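Long-range contact in precorrin-6Y C5,15-methyltransferase (Corynebacterium diphtheriae, PDB 3HM2), which probably carries out S-adenosyl-L-methionine-dependent methylation in adenosylcobalamin biosynthesis, this chain being its C-terminal methyltransferase domain: residues S38-S46 against N68-I78. Numbering follows the deposited sequence.
Sequences SIAIEWLRS and NAINLGVSDRI
The Arg77 guanidinium meets the end of helix 38-44 edge-on: Leu44 O lies nearly in its plane, 2.9 Å from Arg77 NH1 in a hydrogen bond of 156°, and a second, weak bond runs from Arg77 NH2 to the same oxygen. NH1 approaches that carbonyl from the side, the C=O...N angle being 111°. Leu44 covers one guanidinium face with its CG; Val74 CG1, less surely placed, lies on that face toward the rim. Leu72 CD2 comes within 3.5 Å of Arg45 NE. Bends at chi2 and chi3 turn the Arg45 chain back, its CG against Val74 CG2 and its NH2 3.1 Å from Glu42 OE1, a contact of charges alone. Deeper in, Ile41 CG1, anti to its carbonyl carbon (chi1 -72°), packs against both Ala69 CB and Ile78 CD1. Gly73, with positive phi, closes helix 59-70 in what fits a Schellman motif, and the chain then runs past Leu44. The contact thus joins helix 38-44 to the end of helix 59-70 and the connection into strand 78-81, outermost within this chain of Rossmann-like fold. Beneath lies strand 50-55: Ala40 and Ile78 meet Cys54, Leu44 rests on Ala52, and Thr50 OG1 is hydrogen-bonded to Arg77 NH1.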
# COMPACT_ATOMS: atom_id res chain seq x y z
N SER A 38 7.27 -3.33 -25.66
CA SER A 38 7.44 -2.24 -24.70
C SER A 38 8.84 -2.26 -24.08
O SER A 38 9.56 -1.27 -24.12
CB SER A 38 6.38 -2.33 -23.60
OG SER A 38 5.12 -1.91 -24.07
N ILE A 39 9.21 -3.41 -23.51
CA ILE A 39 10.48 -3.53 -22.81
C ILE A 39 11.64 -3.64 -23.80
O ILE A 39 12.77 -3.27 -23.48
CB ILE A 39 10.50 -4.76 -21.88
CG1 ILE A 39 9.24 -4.78 -21.00
CG2 ILE A 39 11.75 -4.77 -21.02
CD1 ILE A 39 9.52 -4.50 -19.54
N ALA A 40 11.36 -4.16 -24.99
CA ALA A 40 12.40 -4.49 -25.95
C ALA A 40 13.02 -3.23 -26.55
O ALA A 40 14.24 -3.08 -26.57
CB ALA A 40 11.84 -5.39 -27.05
N ILE A 41 12.16 -2.33 -27.03
CA ILE A 41 12.62 -1.15 -27.75
C ILE A 41 13.26 -0.14 -26.81
O ILE A 41 14.08 0.68 -27.22
CB ILE A 41 11.47 -0.47 -28.52
CG1 ILE A 41 11.06 -1.32 -29.72
CG2 ILE A 41 11.87 0.93 -28.95
CD1 ILE A 41 9.67 -1.92 -29.61
N GLU A 42 12.87 -0.19 -25.54
CA GLU A 42 13.53 0.59 -24.50
C GLU A 42 14.83 -0.07 -24.06
O GLU A 42 15.87 0.59 -23.97
CB GLU A 42 12.60 0.77 -23.29
CG GLU A 42 13.21 1.56 -22.15
CD GLU A 42 13.89 2.83 -22.62
OE1 GLU A 42 13.27 3.58 -23.40
OE2 GLU A 42 15.04 3.08 -22.20
N TRP A 43 14.77 -1.37 -23.78
CA TRP A 43 15.96 -2.15 -23.55
C TRP A 43 16.97 -1.79 -24.64
O TRP A 43 18.13 -1.53 -24.36
CB TRP A 43 15.58 -3.64 -23.60
CG TRP A 43 16.72 -4.66 -23.80
CD1 TRP A 43 17.42 -4.91 -24.97
CD2 TRP A 43 17.24 -5.60 -22.83
NE1 TRP A 43 18.35 -5.91 -24.76
CE2 TRP A 43 18.26 -6.34 -23.46
CE3 TRP A 43 16.95 -5.86 -21.48
CZ2 TRP A 43 18.99 -7.33 -22.80
CZ3 TRP A 43 17.68 -6.84 -20.82
CH2 TRP A 43 18.68 -7.56 -21.48
N LEU A 44 16.52 -1.74 -25.89
CA LEU A 44 17.42 -1.46 -27.00
C LEU A 44 17.79 0.00 -27.01
O LEU A 44 18.95 0.36 -27.27
CB LEU A 44 16.77 -1.79 -28.34
CG LEU A 44 16.62 -3.22 -28.86
CD1 LEU A 44 16.35 -3.13 -30.33
CD2 LEU A 44 17.83 -4.14 -28.59
N ARG A 45 16.80 0.85 -26.74
CA ARG A 45 16.99 2.28 -26.81
C ARG A 45 17.44 2.85 -25.47
O ARG A 45 17.08 3.97 -25.12
CB ARG A 45 15.71 2.98 -27.25
CG ARG A 45 15.94 4.00 -28.37
CD ARG A 45 15.46 5.40 -27.99
NE ARG A 45 14.17 5.40 -27.30
CZ ARG A 45 13.98 5.80 -26.04
NH1 ARG A 45 15.00 6.24 -25.31
NH2 ARG A 45 12.77 5.78 -25.51
N SER A 46 18.21 2.07 -24.72
CA SER A 46 18.76 2.53 -23.45
C SER A 46 20.21 2.08 -23.28
O SER A 46 20.91 2.55 -22.39
CB SER A 46 17.92 2.01 -22.29
OG SER A 46 18.27 0.68 -21.95
N ASN A 68 7.94 0.78 -34.73
CA ASN A 68 8.39 1.68 -33.67
C ASN A 68 9.87 1.53 -33.37
O ASN A 68 10.53 2.48 -32.95
CB ASN A 68 7.57 1.46 -32.40
CG ASN A 68 6.22 2.14 -32.44
OD1 ASN A 68 5.94 2.93 -33.35
ND2 ASN A 68 5.37 1.84 -31.47
N ALA A 69 10.40 0.33 -33.60
CA ALA A 69 11.83 0.09 -33.49
C ALA A 69 12.61 0.86 -34.55
O ALA A 69 13.65 1.45 -34.26
CB ALA A 69 12.13 -1.40 -33.59
N ILE A 70 12.10 0.86 -35.77
CA ILE A 70 12.59 1.75 -36.81
C ILE A 70 12.55 3.20 -36.36
O ILE A 70 13.58 3.88 -36.31
CB ILE A 70 11.78 1.61 -38.11
CG1 ILE A 70 12.04 0.25 -38.76
CG2 ILE A 70 12.11 2.73 -39.08
CD1 ILE A 70 11.17 -0.03 -39.97
N ASN A 71 11.36 3.68 -36.03
CA ASN A 71 11.16 5.09 -35.70
C ASN A 71 11.96 5.51 -34.47
O ASN A 71 11.94 6.67 -34.07
CB ASN A 71 9.68 5.39 -35.49
CG ASN A 71 8.83 5.03 -36.69
OD1 ASN A 71 9.35 4.54 -37.70
ND2 ASN A 71 7.53 5.27 -36.60
N LEU A 72 12.67 4.55 -33.87
CA LEU A 72 13.60 4.85 -32.79
C LEU A 72 15.02 4.46 -33.17
O LEU A 72 15.88 4.27 -32.30
CB LEU A 72 13.18 4.13 -31.50
CG LEU A 72 12.00 4.74 -30.74
CD1 LEU A 72 11.57 3.83 -29.60
CD2 LEU A 72 12.34 6.13 -30.23
N GLY A 73 15.27 4.33 -34.47
CA GLY A 73 16.58 3.93 -34.96
C GLY A 73 17.07 2.65 -34.32
O GLY A 73 18.27 2.36 -34.35
N VAL A 74 16.15 1.88 -33.75
CA VAL A 74 16.48 0.57 -33.20
C VAL A 74 15.92 -0.55 -34.07
O VAL A 74 15.54 -1.60 -33.56
CB VAL A 74 15.94 0.42 -31.76
CG1 VAL A 74 16.79 -0.58 -30.99
CG2 VAL A 74 15.91 1.76 -31.06
N SER A 75 15.87 -0.31 -35.37
CA SER A 75 15.38 -1.32 -36.33
C SER A 75 16.35 -2.51 -36.57
O SER A 75 15.94 -3.62 -36.92
CB SER A 75 15.04 -0.64 -37.66
OG SER A 75 15.86 0.51 -37.89
N ASP A 76 17.64 -2.25 -36.36
CA ASP A 76 18.69 -3.18 -36.77
C ASP A 76 19.27 -4.03 -35.63
O ASP A 76 20.36 -4.60 -35.76
CB ASP A 76 19.81 -2.42 -37.50
CG ASP A 76 20.37 -1.24 -36.69
OD1 ASP A 76 21.19 -0.47 -37.24
OD2 ASP A 76 20.00 -1.09 -35.50
N ARG A 77 18.53 -4.12 -34.52
CA ARG A 77 18.97 -4.91 -33.38
C ARG A 77 17.78 -5.60 -32.75
O ARG A 77 17.86 -6.14 -31.65
CB ARG A 77 19.70 -4.02 -32.36
CG ARG A 77 20.35 -2.79 -32.98
CD ARG A 77 21.37 -2.18 -32.06
NE ARG A 77 21.05 -2.41 -30.65
CZ ARG A 77 20.64 -1.46 -29.81
NH1 ARG A 77 20.41 -1.77 -28.56
NH2 ARG A 77 20.47 -0.21 -30.22
N ILE A 78 16.65 -5.58 -33.44
CA ILE A 78 15.47 -6.26 -32.95
C ILE A 78 15.02 -7.26 -34.00
O ILE A 78 15.00 -6.94 -35.18
CB ILE A 78 14.33 -5.27 -32.63
CG1 ILE A 78 13.32 -5.90 -31.67
CG2 ILE A 78 13.64 -4.87 -33.90
CD1 ILE A 78 12.45 -4.94 -30.98